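Local coordinates for putative pachytene checkpoint protein 2 (Caenorhabditis elegans, PDB 4XGU), which binds and hydrolyses ATP as an AAA+ protein-remodelling ATPase and probably plays a key role in chromosome recombination during meiosis, at residues Cys245-Glu255 and Asn292-Leu301; Ser122-Phe132 and Lys206-Ser214. All coordinates share one frame; numbering follows the deposited sequence.

Interaction 1 (Cys245-Glu255 and Asn292-Leu301); sequences CMVFVLIDEVE and NVLILCTSNL
Glu253 reaches Asn300 by its first torsion: CB leads off from the 292-301 segment, but CG stands beside the backbone N, anti to the carbonyl carbon (chi1 -77°), which carries the chain back; from there, with a bend at chi2, Glu253 OE2 accepts a hydrogen bond from Asn300 ND2 at 3.2 Å. OE2 receives it on its anti side, and the carboxylate and amide planes stand 73° apart. Asn300 OD1 is bonded to Lys185 NZ, so the amide is held at both ends. Replacing Glu253 with an alanine would probably leave Asn300 ND2 without this acceptor and the amide plane fixed less firmly, by the OD1 bond to Lys185 NZ.

Strands 245-251 and 293-299 pair in parallel. Val249 is gripped twice, its N giving to Leu294 O (2.9 Å) and its O taking a nearly straight bond from Leu296 N (2.6 Å). On one face Phe248 CE2 lies 3.6 Å from Leu294 CD2, while Leu296 CD1 meets the ring edge in plane, 3.7 Å from Phe248 CD2. On the other, Val249 CB touches Ile295 CG2 at 3.6 Å. Past the end of strand 245-251, Val254 N still bonds Thr298 O at 3.3 Å.

Asp252 and Glu253, directly after a hydrophobic strand, fit the Walker B motif, and Asn300, which touches ADP, fits the sensor 1 position; the Glu253-Asn300 bond is consistent with a polar coupling of the two elements beside the nucleotide.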
ATOM      1  N   CYS B 245       7.508  16.427  43.864  1.00 87.39           N
ATOM      2  CA  CYS B 245       8.479  15.563  43.203  1.00 90.02           C
ATOM      3  C   CYS B 245       8.424  15.755  41.695  1.00 93.17           C
ATOM      4  O   CYS B 245       7.359  15.637  41.088  1.00 99.36           O
ATOM      5  CB  CYS B 245       8.235  14.092  43.541  1.00 91.00           C
ATOM      6  SG  CYS B 245       9.190  12.942  42.507  1.00 81.70           S
ATOM      7  N   MET B 246       9.569  16.048  41.090  1.00 90.25           N
ATOM      8  CA  MET B 246       9.616  16.227  39.647  1.00 88.28           C
ATOM      9  C   MET B 246      10.132  14.967  38.970  1.00 84.58           C
ATOM     10  O   MET B 246      11.072  14.329  39.450  1.00 82.68           O
ATOM     11  CB  MET B 246      10.474  17.441  39.268  1.00 84.59           C
ATOM     12  CG  MET B 246      11.959  17.309  39.553  1.00 82.03           C
ATOM     13  SD  MET B 246      12.843  18.871  39.329  1.00 88.33           S
ATOM     14  CE  MET B 246      12.208  19.407  37.741  1.00 79.08           C
ATOM     15  N   VAL B 247       9.493  14.597  37.864  1.00 85.88           N
ATOM     16  CA  VAL B 247       9.888  13.403  37.131  1.00 84.39           C
ATOM     17  C   VAL B 247      10.422  13.776  35.747  1.00 72.96           C
ATOM     18  O   VAL B 247       9.924  14.693  35.091  1.00 71.76           O
ATOM     19  CB  VAL B 247       8.711  12.391  37.015  1.00 63.58           C
ATOM     20  CG1 VAL B 247       7.893  12.387  38.300  1.00 61.48           C
ATOM     21  CG2 VAL B 247       7.820  12.700  35.831  1.00 66.38           C
ATOM     22  N   PHE B 248      11.474  13.082  35.333  1.00 65.90           N
ATOM     23  CA  PHE B 248      12.070  13.297  34.023  1.00 61.74           C
ATOM     24  C   PHE B 248      11.871  12.064  33.163  1.00 66.26           C
ATOM     25  O   PHE B 248      12.141  10.947  33.601  1.00 74.48           O
ATOM     26  CB  PHE B 248      13.561  13.613  34.143  1.00 62.21           C
ATOM     27  CG  PHE B 248      13.855  14.971  34.708  1.00 61.43           C
ATOM     28  CD1 PHE B 248      13.960  15.160  36.076  1.00 65.68           C
ATOM     29  CD2 PHE B 248      14.042  16.056  33.870  1.00 57.71           C
ATOM     30  CE1 PHE B 248      14.239  16.411  36.600  1.00 62.62           C
ATOM     31  CE2 PHE B 248      14.320  17.309  34.386  1.00 58.03           C
ATOM     32  CZ  PHE B 248      14.420  17.487  35.754  1.00 58.72           C
ATOM     33  N   VAL B 249      11.401  12.258  31.938  1.00 56.19           N
ATOM     34  CA  VAL B 249      11.241  11.133  31.030  1.00 58.30           C
ATOM     35  C   VAL B 249      12.156  11.282  29.828  1.00 62.49           C
ATOM     36  O   VAL B 249      11.987  12.188  29.013  1.00 64.13           O
ATOM     37  CB  VAL B 249       9.791  10.990  30.555  1.00 61.40           C
ATOM     38  CG1 VAL B 249       9.675   9.851  29.556  1.00 64.17           C
ATOM     39  CG2 VAL B 249       8.867  10.761  31.741  1.00 64.45           C
ATOM     40  N   LEU B 250      13.138  10.393  29.733  1.00 61.38           N
ATOM     41  CA  LEU B 250      14.050  10.386  28.600  1.00 65.99           C
ATOM     42  C   LEU B 250      13.648   9.304  27.605  1.00 74.32           C
ATOM     43  O   LEU B 250      13.356   8.172  27.989  1.00 84.11           O
ATOM     44  CB  LEU B 250      15.491  10.170  29.068  1.00 65.39           C
ATOM     45  CG  LEU B 250      16.534  10.035  27.958  1.00 63.42           C
ATOM     46  CD1 LEU B 250      16.573  11.295  27.112  1.00 63.85           C
ATOM     47  CD2 LEU B 250      17.905   9.734  28.536  1.00 62.06           C
ATOM     48  N   ILE B 251      13.626   9.663  26.326  1.00 72.61           N
ATOM     49  CA  ILE B 251      13.279   8.722  25.268  1.00 70.32           C
ATOM     50  C   ILE B 251      14.366   8.709  24.193  1.00 74.41           C
ATOM     51  O   ILE B 251      14.588   9.706  23.508  1.00 74.34           O
ATOM     52  CB  ILE B 251      11.917   9.072  24.641  1.00 69.24           C
ATOM     53  CG1 ILE B 251      10.821   9.031  25.709  1.00 65.75           C
ATOM     54  CG2 ILE B 251      11.589   8.118  23.505  1.00 71.06           C
ATOM     55  CD1 ILE B 251       9.535   9.702  25.299  1.00 58.87           C
ATOM     56  N   ASP B 252      15.044   7.574  24.056  1.00 82.32           N
ATOM     57  CA  ASP B 252      16.160   7.448  23.125  1.00 85.22           C
ATOM     58  C   ASP B 252      15.735   6.815  21.805  1.00 88.18           C
ATOM     59  O   ASP B 252      14.783   6.035  21.769  1.00 96.23           O
ATOM     60  CB  ASP B 252      17.284   6.625  23.756  1.00 90.38           C
ATOM     61  CG  ASP B 252      17.774   7.214  25.064  1.00 93.01           C
ATOM     62  OD1 ASP B 252      17.960   8.449  25.127  1.00 96.01           O
ATOM     63  OD2 ASP B 252      17.970   6.446  26.029  1.00 90.02           O
ATOM     64  N   GLU B 253      16.457   7.149  20.734  1.00 88.76           N
ATOM     65  CA  GLU B 253      16.186   6.626  19.394  1.00 93.73           C
ATOM     66  C   GLU B 253      14.710   6.726  19.030  1.00 94.40           C
ATOM     67  O   GLU B 253      14.095   5.734  18.639  1.00102.34           O
ATOM     68  CB  GLU B 253      16.646   5.170  19.281  1.00103.91           C
ATOM     69  CG  GLU B 253      18.143   4.999  19.114  1.00112.43           C
ATOM     70  CD  GLU B 253      18.495   4.075  17.959  1.00126.67           C
ATOM     71  OE1 GLU B 253      17.639   3.249  17.572  1.00133.91           O
ATOM     72  OE2 GLU B 253      19.625   4.182  17.434  1.00127.50           O
ATOM     73  N   VAL B 254      14.154   7.925  19.165  1.00 91.76           N
ATOM     74  CA  VAL B 254      12.717   8.141  19.020  1.00 92.20           C
ATOM     75  C   VAL B 254      12.164   7.620  17.695  1.00103.52           C
ATOM     76  O   VAL B 254      11.072   7.056  17.646  1.00108.66           O
ATOM     77  CB  VAL B 254      12.367   9.636  19.149  1.00 82.93           C
ATOM     78  CG1 VAL B 254      10.878   9.851  18.980  1.00 85.80           C
ATOM     79  CG2 VAL B 254      12.820  10.166  20.494  1.00 87.32           C
ATOM     80  N   GLU B 255      12.928   7.791  16.625  1.00105.97           N
ATOM     81  CA  GLU B 255      12.449   7.404  15.308  1.00114.22           C
ATOM     82  C   GLU B 255      12.558   5.901  15.069  1.00110.80           C
ATOM     83  O   GLU B 255      12.003   5.381  14.098  1.00115.34           O
ATOM     84  CB  GLU B 255      13.203   8.174  14.230  1.00126.45           C
ATOM     85  CG  GLU B 255      13.016   9.676  14.348  1.00134.55           C
ATOM     86  CD  GLU B 255      13.507  10.421  13.128  1.00140.89           C
ATOM     87  OE1 GLU B 255      14.401  11.283  13.271  1.00141.40           O
ATOM     88  OE2 GLU B 255      12.998  10.148  12.020  1.00143.26           O
ATOM     89  N   ASN B 292       4.787  19.144  37.405  1.00 83.01           N
ATOM     90  CA  ASN B 292       6.017  18.601  37.971  1.00 75.05           C
ATOM     91  C   ASN B 292       6.658  17.530  37.094  1.00 68.02           C
ATOM     92  O   ASN B 292       7.319  16.624  37.591  1.00 70.18           O
ATOM     93  CB  ASN B 292       5.745  18.023  39.360  1.00 82.24           C
ATOM     94  CG  ASN B 292       4.854  16.795  39.316  1.00 87.52           C
ATOM     95  OD1 ASN B 292       4.046  16.632  38.401  1.00 93.10           O
ATOM     96  ND2 ASN B 292       5.000  15.922  40.306  1.00 90.44           N
ATOM     97  N   VAL B 293       6.459  17.634  35.786  1.00 63.78           N
ATOM     98  CA  VAL B 293       6.964  16.628  34.862  1.00 58.51           C
ATOM     99  C   VAL B 293       7.726  17.282  33.716  1.00 61.82           C
ATOM    100  O   VAL B 293       7.400  18.391  33.306  1.00 67.27           O
ATOM    101  CB  VAL B 293       5.815  15.768  34.301  1.00 61.96           C
ATOM    102  CG1 VAL B 293       6.327  14.796  33.266  1.00 64.14           C
ATOM    103  CG2 VAL B 293       5.121  15.020  35.422  1.00 65.44           C
ATOM    104  N   LEU B 294       8.749  16.602  33.210  1.00 61.92           N
ATOM    105  CA  LEU B 294       9.509  17.102  32.075  1.00 59.81           C
ATOM    106  C   LEU B 294       9.988  15.943  31.208  1.00 67.69           C
ATOM    107  O   LEU B 294      10.656  15.031  31.698  1.00 78.41           O
ATOM    108  CB  LEU B 294      10.692  17.932  32.561  1.00 54.67           C
ATOM    109  CG  LEU B 294      11.396  18.779  31.511  1.00 59.72           C
ATOM    110  CD1 LEU B 294      10.397  19.716  30.869  1.00 68.30           C
ATOM    111  CD2 LEU B 294      12.520  19.556  32.161  1.00 60.43           C
ATOM    112  N   ILE B 295       9.649  15.970  29.924  1.00 64.57           N
ATOM    113  CA  ILE B 295      10.012  14.866  29.040  1.00 65.50           C
ATOM    114  C   ILE B 295      11.052  15.290  28.002  1.00 67.99           C
ATOM    115  O   ILE B 295      10.925  16.334  27.360  1.00 71.01           O
ATOM    116  CB  ILE B 295       8.768  14.279  28.341  1.00 69.68           C
ATOM    117  CG1 ILE B 295       8.028  15.350  27.548  1.00 76.25           C
ATOM    118  CG2 ILE B 295       7.813  13.697  29.367  1.00 77.61           C
ATOM    119  CD1 ILE B 295       6.657  14.910  27.081  1.00 81.60           C
ATOM    120  N   LEU B 296      12.093  14.475  27.859  1.00 67.92           N
ATOM    121  CA  LEU B 296      13.198  14.788  26.959  1.00 58.40           C
ATOM    122  C   LEU B 296      13.362  13.705  25.899  1.00 62.79           C
ATOM    123  O   LEU B 296      13.376  12.517  26.213  1.00 72.14           O
ATOM    124  CB  LEU B 296      14.504  14.953  27.741  1.00 59.42           C
ATOM    125  CG  LEU B 296      14.562  15.990  28.867  1.00 59.54           C
ATOM    126  CD1 LEU B 296      14.126  15.397  30.199  1.00 64.15           C
ATOM    127  CD2 LEU B 296      15.959  16.569  28.971  1.00 58.32           C
ATOM    128  N   CYS B 297      13.494  14.124  24.645  1.00 62.83           N
ATOM    129  CA  CYS B 297      13.619  13.188  23.534  1.00 63.33           C
ATOM    130  C   CYS B 297      14.909  13.413  22.749  1.00 66.37           C
ATOM    131  O   CYS B 297      15.391  14.540  22.635  1.00 67.23           O
ATOM    132  CB  CYS B 297      12.414  13.313  22.600  1.00 66.31           C
ATOM    133  SG  CYS B 297      10.817  13.072  23.407  1.00 92.44           S
ATOM    134  N   THR B 298      15.463  12.335  22.208  1.00 67.51           N
ATOM    135  CA  THR B 298      16.633  12.435  21.348  1.00 74.02           C
ATOM    136  C   THR B 298      16.417  11.619  20.078  1.00 74.98           C
ATOM    137  O   THR B 298      15.892  10.510  20.129  1.00 85.88           O
ATOM    138  CB  THR B 298      17.917  11.964  22.068  1.00 80.71           C
ATOM    139  OG1 THR B 298      18.983  11.837  21.119  1.00 85.17           O
ATOM    140  CG2 THR B 298      17.697  10.625  22.742  1.00 83.35           C
ATOM    141  N   SER B 299      16.805  12.179  18.938  1.00 71.28           N
ATOM    142  CA  SER B 299      16.665  11.484  17.662  1.00 73.98           C
ATOM    143  C   SER B 299      18.012  11.367  16.950  1.00 84.89           C
ATOM    144  O   SER B 299      18.609  12.371  16.564  1.00 91.01           O
ATOM    145  CB  SER B 299      15.655  12.206  16.769  1.00 78.87           C
ATOM    146  OG  SER B 299      15.444  11.498  15.561  1.00 89.34           O
ATOM    147  N   ASN B 300      18.486  10.137  16.780  1.00 87.89           N
ATOM    148  CA  ASN B 300      19.797   9.900  16.183  1.00 89.11           C
ATOM    149  C   ASN B 300      19.807  10.150  14.678  1.00 97.20           C
ATOM    150  O   ASN B 300      20.869  10.287  14.072  1.00103.26           O
ATOM    151  CB  ASN B 300      20.265   8.473  16.477  1.00 85.60           C
ATOM    152  CG  ASN B 300      20.698   8.286  17.919  1.00 88.34           C
ATOM    153  OD1 ASN B 300      21.165   9.226  18.565  1.00 86.16           O
ATOM    154  ND2 ASN B 300      20.551   7.070  18.430  1.00 94.55           N
ATOM    155  N   LEU B 301      18.623  10.203  14.079  1.00104.86           N
ATOM    156  CA  LEU B 301      18.504  10.490  12.655  1.00117.31           C
ATOM    157  C   LEU B 301      18.359  11.989  12.426  1.00119.18           C
ATOM    158  O   LEU B 301      17.707  12.683  13.204  1.00114.57           O
ATOM    159  CB  LEU B 301      17.310   9.744  12.049  1.00121.42           C
ATOM    160  CG  LEU B 301      16.976  10.015  10.577  1.00122.61           C
ATOM    161  CD1 LEU B 301      18.054   9.448   9.661  1.00122.69           C
ATOM    162  CD2 LEU B 301      15.602   9.456  10.223  1.00124.86           C
TER

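Interaction 2 (Ser122-Phe132 and Lys206-Ser214); sequences SQLWQLPCVEF and KSVMLEINS
Trp125 and Glu211 are joined by a side-chain bond that runs diagonally across the sheet: the indole NE1 donates to carboxylate OE1 at 3.0 Å, between residues that are not direct register partners. Glu211 reaches it with a fully extended chain, CG placed opposite the backbone N (chi1 -178°), and the two side chains run side by side. The bond is bent, 137° at the hydrogen, and OE1 sits 30° out of the indole plane. Phe132 closes over one face of that indole, its CZ above the ring centre, and its CE2 lies 4.0 Å from Met209 SD in an oblique Met-aromatic contact. Met209 is also touched at CB by Leu127 CD1 (3.7 Å).

Strand 206-212 belongs to the parallel core of the AAA+ P-loop NTPase sheet, and 123-127 joins it antiparallel, on the flank away from strand 245-251. Hydrogen-bonded pairs establish the register: Gln123 N to Glu211 O (2.9 Å) is answered by Glu211 N to Gln123 O, and Trp125 N to Met209 O (2.5 Å) by Met209 N to Trp125 O.

On the opposite face Leu124 CD1 fits between two neighbours of strand 206-212, 3.8 Å from Val208 CB and 3.7 Å from Leu210 CD2. Helix 228-241 packs on this face, Leu239 against Val208 and Ile236 against Leu210.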
ATOM      1  N   SER B 122      12.756   0.582  30.306  1.00 91.06           N
ATOM      2  CA  SER B 122      12.234   1.386  31.404  1.00 94.47           C
ATOM      3  C   SER B 122      13.111   1.276  32.651  1.00 95.01           C
ATOM      4  O   SER B 122      12.981   0.330  33.427  1.00100.19           O
ATOM      5  CB  SER B 122      10.800   0.965  31.732  1.00104.45           C
ATOM      6  OG  SER B 122      10.295   1.688  32.840  1.00109.05           O
ATOM      7  N   GLN B 123      14.005   2.244  32.834  1.00 91.00           N
ATOM      8  CA  GLN B 123      14.867   2.286  34.014  1.00 92.63           C
ATOM      9  C   GLN B 123      14.586   3.535  34.841  1.00 85.62           C
ATOM     10  O   GLN B 123      14.485   4.636  34.299  1.00 86.87           O
ATOM     11  CB  GLN B 123      16.345   2.259  33.618  1.00 99.61           C
ATOM     12  CG  GLN B 123      16.654   1.473  32.358  1.00111.58           C
ATOM     13  CD  GLN B 123      18.120   1.564  31.972  1.00117.16           C
ATOM     14  OE1 GLN B 123      18.975   1.861  32.807  1.00111.97           O
ATOM     15  NE2 GLN B 123      18.416   1.315  30.700  1.00124.64           N
ATOM     16  N   LEU B 124      14.472   3.366  36.155  1.00 78.36           N
ATOM     17  CA  LEU B 124      14.222   4.498  37.038  1.00 73.62           C
ATOM     18  C   LEU B 124      15.510   5.001  37.677  1.00 71.63           C
ATOM     19  O   LEU B 124      16.240   4.239  38.311  1.00 76.25           O
ATOM     20  CB  LEU B 124      13.214   4.122  38.124  1.00 77.47           C
ATOM     21  CG  LEU B 124      12.894   5.221  39.139  1.00 78.92           C
ATOM     22  CD1 LEU B 124      12.329   6.452  38.444  1.00 77.44           C
ATOM     23  CD2 LEU B 124      11.929   4.711  40.198  1.00 85.62           C
ATOM     24  N   TRP B 125      15.786   6.288  37.504  1.00 70.28           N
ATOM     25  CA  TRP B 125      16.965   6.904  38.100  1.00 68.17           C
ATOM     26  C   TRP B 125      16.577   7.846  39.233  1.00 66.60           C
ATOM     27  O   TRP B 125      15.671   8.665  39.091  1.00 75.61           O
ATOM     28  CB  TRP B 125      17.769   7.671  37.048  1.00 69.66           C
ATOM     29  CG  TRP B 125      18.372   6.812  35.984  1.00 67.37           C
ATOM     30  CD1 TRP B 125      17.818   6.482  34.782  1.00 71.13           C
ATOM     31  CD2 TRP B 125      19.656   6.187  36.020  1.00 65.04           C
ATOM     32  NE1 TRP B 125      18.677   5.683  34.068  1.00 71.06           N
ATOM     33  CE2 TRP B 125      19.814   5.487  34.807  1.00 69.17           C
ATOM     34  CE3 TRP B 125      20.689   6.146  36.961  1.00 70.24           C
ATOM     35  CZ2 TRP B 125      20.961   4.754  34.510  1.00 78.57           C
ATOM     36  CZ3 TRP B 125      21.828   5.418  36.667  1.00 79.89           C
ATOM     37  CH2 TRP B 125      21.956   4.732  35.451  1.00 81.37           C
ATOM     38  N   GLN B 126      17.273   7.723  40.356  1.00 61.88           N
ATOM     39  CA  GLN B 126      17.069   8.611  41.491  1.00 58.70           C
ATOM     40  C   GLN B 126      17.992   9.822  41.367  1.00 64.27           C
ATOM     41  O   GLN B 126      19.214   9.675  41.362  1.00 71.95           O
ATOM     42  CB  GLN B 126      17.332   7.861  42.800  1.00 70.90           C
ATOM     43  CG  GLN B 126      16.841   8.569  44.049  1.00 83.87           C
ATOM     44  CD  GLN B 126      15.330   8.638  44.119  1.00 94.03           C
ATOM     45  OE1 GLN B 126      14.634   7.757  43.616  1.00 99.44           O
ATOM     46  NE2 GLN B 126      14.814   9.695  44.739  1.00 94.20           N
ATOM     47  N   LEU B 127      17.417  11.017  41.268  1.00 61.21           N
ATOM     48  CA  LEU B 127      18.216  12.217  41.009  1.00 59.67           C
ATOM     49  C   LEU B 127      18.432  13.092  42.241  1.00 63.22           C
ATOM     50  O   LEU B 127      17.489  13.359  42.991  1.00 67.82           O
ATOM     51  CB  LEU B 127      17.564  13.055  39.910  1.00 63.04           C
ATOM     52  CG  LEU B 127      17.498  12.399  38.533  1.00 62.11           C
ATOM     53  CD1 LEU B 127      17.030  13.407  37.492  1.00 64.31           C
ATOM     54  CD2 LEU B 127      18.851  11.815  38.162  1.00 56.78           C
ATOM     55  N   PRO B 128      19.673  13.569  42.438  1.00 56.14           N
ATOM     56  CA  PRO B 128      20.842  13.309  41.582  1.00 53.54           C
ATOM     57  C   PRO B 128      21.607  12.041  41.961  1.00 56.06           C
ATOM     58  O   PRO B 128      21.788  11.763  43.144  1.00 63.77           O
ATOM     59  CB  PRO B 128      21.714  14.542  41.807  1.00 52.69           C
ATOM     60  CG  PRO B 128      21.393  14.967  43.197  1.00 57.39           C
ATOM     61  CD  PRO B 128      19.944  14.622  43.432  1.00 55.84           C
ATOM     62  N   CYS B 129      22.057  11.287  40.961  1.00 58.59           N
ATOM     63  CA  CYS B 129      22.740  10.013  41.197  1.00 63.32           C
ATOM     64  C   CYS B 129      24.234  10.083  40.945  1.00 65.51           C
ATOM     65  O   CYS B 129      24.719  11.031  40.345  1.00 69.30           O
ATOM     66  CB  CYS B 129      22.145   8.911  40.317  1.00 61.90           C
ATOM     67  SG  CYS B 129      22.167   9.278  38.554  1.00 71.52           S
ATOM     68  N   VAL B 130      24.960   9.053  41.371  1.00 68.14           N
ATOM     69  CA  VAL B 130      26.414   9.051  41.213  1.00 66.44           C
ATOM     70  C   VAL B 130      26.817   8.975  39.752  1.00 69.55           C
ATOM     71  O   VAL B 130      27.874   9.468  39.392  1.00 78.21           O
ATOM     72  CB  VAL B 130      27.091   7.892  41.989  1.00 72.51           C
ATOM     73  CG1 VAL B 130      26.442   7.680  43.283  1.00 67.67           C
ATOM     74  CG2 VAL B 130      27.036   6.585  41.232  1.00 77.79           C
ATOM     75  N   GLU B 131      25.953   8.410  38.913  1.00 67.69           N
ATOM     76  CA  GLU B 131      26.326   8.087  37.545  1.00 66.81           C
ATOM     77  C   GLU B 131      26.310   9.304  36.630  1.00 71.98           C
ATOM     78  O   GLU B 131      27.039   9.356  35.643  1.00 82.26           O
ATOM     79  CB  GLU B 131      25.399   7.003  36.990  1.00 69.35           C
ATOM     80  CG  GLU B 131      25.573   5.630  37.638  1.00 76.32           C
ATOM     81  CD  GLU B 131      24.794   5.470  38.936  1.00 81.27           C
ATOM     82  OE1 GLU B 131      24.208   6.464  39.412  1.00 84.75           O
ATOM     83  OE2 GLU B 131      24.761   4.341  39.476  1.00 80.37           O
ATOM     84  N   PHE B 132      25.482  10.284  36.967  1.00 72.11           N
ATOM     85  CA  PHE B 132      25.295  11.442  36.104  1.00 68.01           C
ATOM     86  C   PHE B 132      26.217  12.602  36.472  1.00 75.61           C
ATOM     87  O   PHE B 132      26.348  13.555  35.706  1.00 82.71           O
ATOM     88  CB  PHE B 132      23.838  11.918  36.155  1.00 65.62           C
ATOM     89  CG  PHE B 132      22.842  10.931  35.602  1.00 65.99           C
ATOM     90  CD1 PHE B 132      23.256   9.806  34.909  1.00 61.69           C
ATOM     91  CD2 PHE B 132      21.482  11.146  35.764  1.00 65.20           C
ATOM     92  CE1 PHE B 132      22.335   8.907  34.402  1.00 63.99           C
ATOM     93  CE2 PHE B 132      20.555  10.253  35.258  1.00 62.74           C
ATOM     94  CZ  PHE B 132      20.982   9.131  34.578  1.00 66.58           C
ATOM     95  N   LYS B 206      11.922  15.374  46.407  1.00 82.14           N
ATOM     96  CA  LYS B 206      12.434  14.175  45.745  1.00 80.14           C
ATOM     97  C   LYS B 206      12.427  14.364  44.229  1.00 74.51           C
ATOM     98  O   LYS B 206      11.540  15.018  43.690  1.00 77.52           O
ATOM     99  CB  LYS B 206      11.601  12.950  46.140  1.00 88.51           C
ATOM    100  CG  LYS B 206      12.019  11.648  45.469  1.00 94.76           C
ATOM    101  CD  LYS B 206      11.178  10.473  45.949  1.00 95.88           C
ATOM    102  CE  LYS B 206      11.563   9.190  45.229  1.00 94.07           C
ATOM    103  NZ  LYS B 206      10.823   8.009  45.754  1.00 95.53           N
ATOM    104  N   SER B 207      13.413  13.799  43.542  1.00 74.28           N
ATOM    105  CA  SER B 207      13.466  13.909  42.088  1.00 73.40           C
ATOM    106  C   SER B 207      13.846  12.582  41.440  1.00 70.64           C
ATOM    107  O   SER B 207      14.847  11.967  41.807  1.00 77.36           O
ATOM    108  CB  SER B 207      14.452  15.002  41.671  1.00 75.49           C
ATOM    109  OG  SER B 207      14.502  15.129  40.262  1.00 78.07           O
ATOM    110  N   VAL B 208      13.040  12.144  40.477  1.00 68.98           N
ATOM    111  CA  VAL B 208      13.275  10.873  39.797  1.00 64.78           C
ATOM    112  C   VAL B 208      13.352  11.060  38.285  1.00 66.89           C
ATOM    113  O   VAL B 208      12.851  12.046  37.746  1.00 73.21           O
ATOM    114  CB  VAL B 208      12.168   9.844  40.117  1.00 67.11           C
ATOM    115  CG1 VAL B 208      12.180   9.479  41.595  1.00 65.48           C
ATOM    116  CG2 VAL B 208      10.805  10.384  39.706  1.00 71.09           C
ATOM    117  N   MET B 209      13.987  10.110  37.605  1.00 66.00           N
ATOM    118  CA  MET B 209      14.030  10.113  36.146  1.00 61.56           C
ATOM    119  C   MET B 209      13.768   8.728  35.578  1.00 63.13           C
ATOM    120  O   MET B 209      14.389   7.749  35.991  1.00 65.48           O
ATOM    121  CB  MET B 209      15.375  10.627  35.628  1.00 58.59           C
ATOM    122  CG  MET B 209      15.669  10.219  34.178  1.00 54.44           C
ATOM    123  SD  MET B 209      17.050  11.114  33.429  1.00 77.22           S
ATOM    124  CE  MET B 209      17.490  10.009  32.095  1.00 48.03           C
ATOM    125  N   LEU B 210      12.847   8.662  34.624  1.00 68.71           N
ATOM    126  CA  LEU B 210      12.521   7.423  33.934  1.00 68.17           C
ATOM    127  C   LEU B 210      13.075   7.430  32.519  1.00 69.77           C
ATOM    128  O   LEU B 210      12.712   8.275  31.702  1.00 74.69           O
ATOM    129  CB  LEU B 210      11.011   7.205  33.910  1.00 67.31           C
ATOM    130  CG  LEU B 210      10.460   6.627  35.211  1.00 77.41           C
ATOM    131  CD1 LEU B 210       8.956   6.776  35.277  1.00 82.81           C
ATOM    132  CD2 LEU B 210      10.861   5.165  35.332  1.00 82.93           C
ATOM    133  N   GLU B 211      13.961   6.482  32.237  1.00 66.11           N
ATOM    134  CA  GLU B 211      14.580   6.389  30.924  1.00 71.58           C
ATOM    135  C   GLU B 211      13.983   5.243  30.116  1.00 79.28           C
ATOM    136  O   GLU B 211      13.906   4.111  30.590  1.00 88.05           O
ATOM    137  CB  GLU B 211      16.091   6.211  31.061  1.00 78.52           C
ATOM    138  CG  GLU B 211      16.824   6.155  29.734  1.00 90.57           C
ATOM    139  CD  GLU B 211      18.324   6.048  29.902  1.00 99.24           C
ATOM    140  OE1 GLU B 211      18.790   5.940  31.057  1.00103.68           O
ATOM    141  OE2 GLU B 211      19.036   6.075  28.874  1.00100.09           O
ATOM    142  N   ILE B 212      13.563   5.545  28.892  1.00 81.45           N
ATOM    143  CA  ILE B 212      12.942   4.555  28.020  1.00 83.10           C
ATOM    144  C   ILE B 212      13.766   4.342  26.750  1.00 90.15           C
ATOM    145  O   ILE B 212      14.375   5.282  26.236  1.00 92.24           O
ATOM    146  CB  ILE B 212      11.508   4.976  27.626  1.00 79.46           C
ATOM    147  CG1 ILE B 212      10.746   5.497  28.846  1.00 81.72           C
ATOM    148  CG2 ILE B 212      10.761   3.820  26.984  1.00 80.26           C
ATOM    149  CD1 ILE B 212       9.346   5.987  28.526  1.00 80.80           C
ATOM    150  N   ASN B 213      13.793   3.099  26.272  1.00 96.20           N
ATOM    151  CA  ASN B 213      14.376   2.752  24.976  1.00 98.67           C
ATOM    152  C   ASN B 213      15.889   2.956  24.902  1.00106.76           C
ATOM    153  O   ASN B 213      16.396   3.546  23.947  1.00107.24           O
ATOM    154  CB  ASN B 213      13.691   3.555  23.863  1.00 91.49           C
ATOM    155  CG  ASN B 213      13.879   2.938  22.496  1.00 89.70           C
ATOM    156  OD1 ASN B 213      13.976   1.719  22.363  1.00 96.15           O
ATOM    157  ND2 ASN B 213      13.932   3.777  21.470  1.00 85.59           N
ATOM    158  N   SER B 214      16.609   2.457  25.901  1.00115.80           N
ATOM    159  CA  SER B 214      18.064   2.579  25.918  1.00124.68           C
ATOM    160  C   SER B 214      18.747   1.212  25.931  1.00136.96           C
ATOM    161  O   SER B 214      18.832   0.566  26.976  1.00142.61           O
ATOM    162  CB  SER B 214      18.517   3.397  27.128  1.00123.56           C
ATOM    163  OG  SER B 214      18.284   2.692  28.334  1.00124.85           O
TER

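The two contacts lie 11 Å apart between centres and belong to one mixed sheet, where the strands run 123-127, 206-212, 245-251, 293-299. Both segments of interaction 2 precede those of interaction 1 in the sequence, yet strands 206-212 and 245-251 are direct neighbours: Phe248 O is probably hydrogen-bonded to Leu210 N at 2.6 Å, and Asp252 O probably to Asn213 ND2. Helix 185-199, which starts at the end of the predicted ATP-binding residues, touches side chains of both contacts on the face bearing Phe248 and Met209. Interaction 1 thus forms part of the parallel core beside the nucleotide, whereas interaction 2 extends that core by an antiparallel strand.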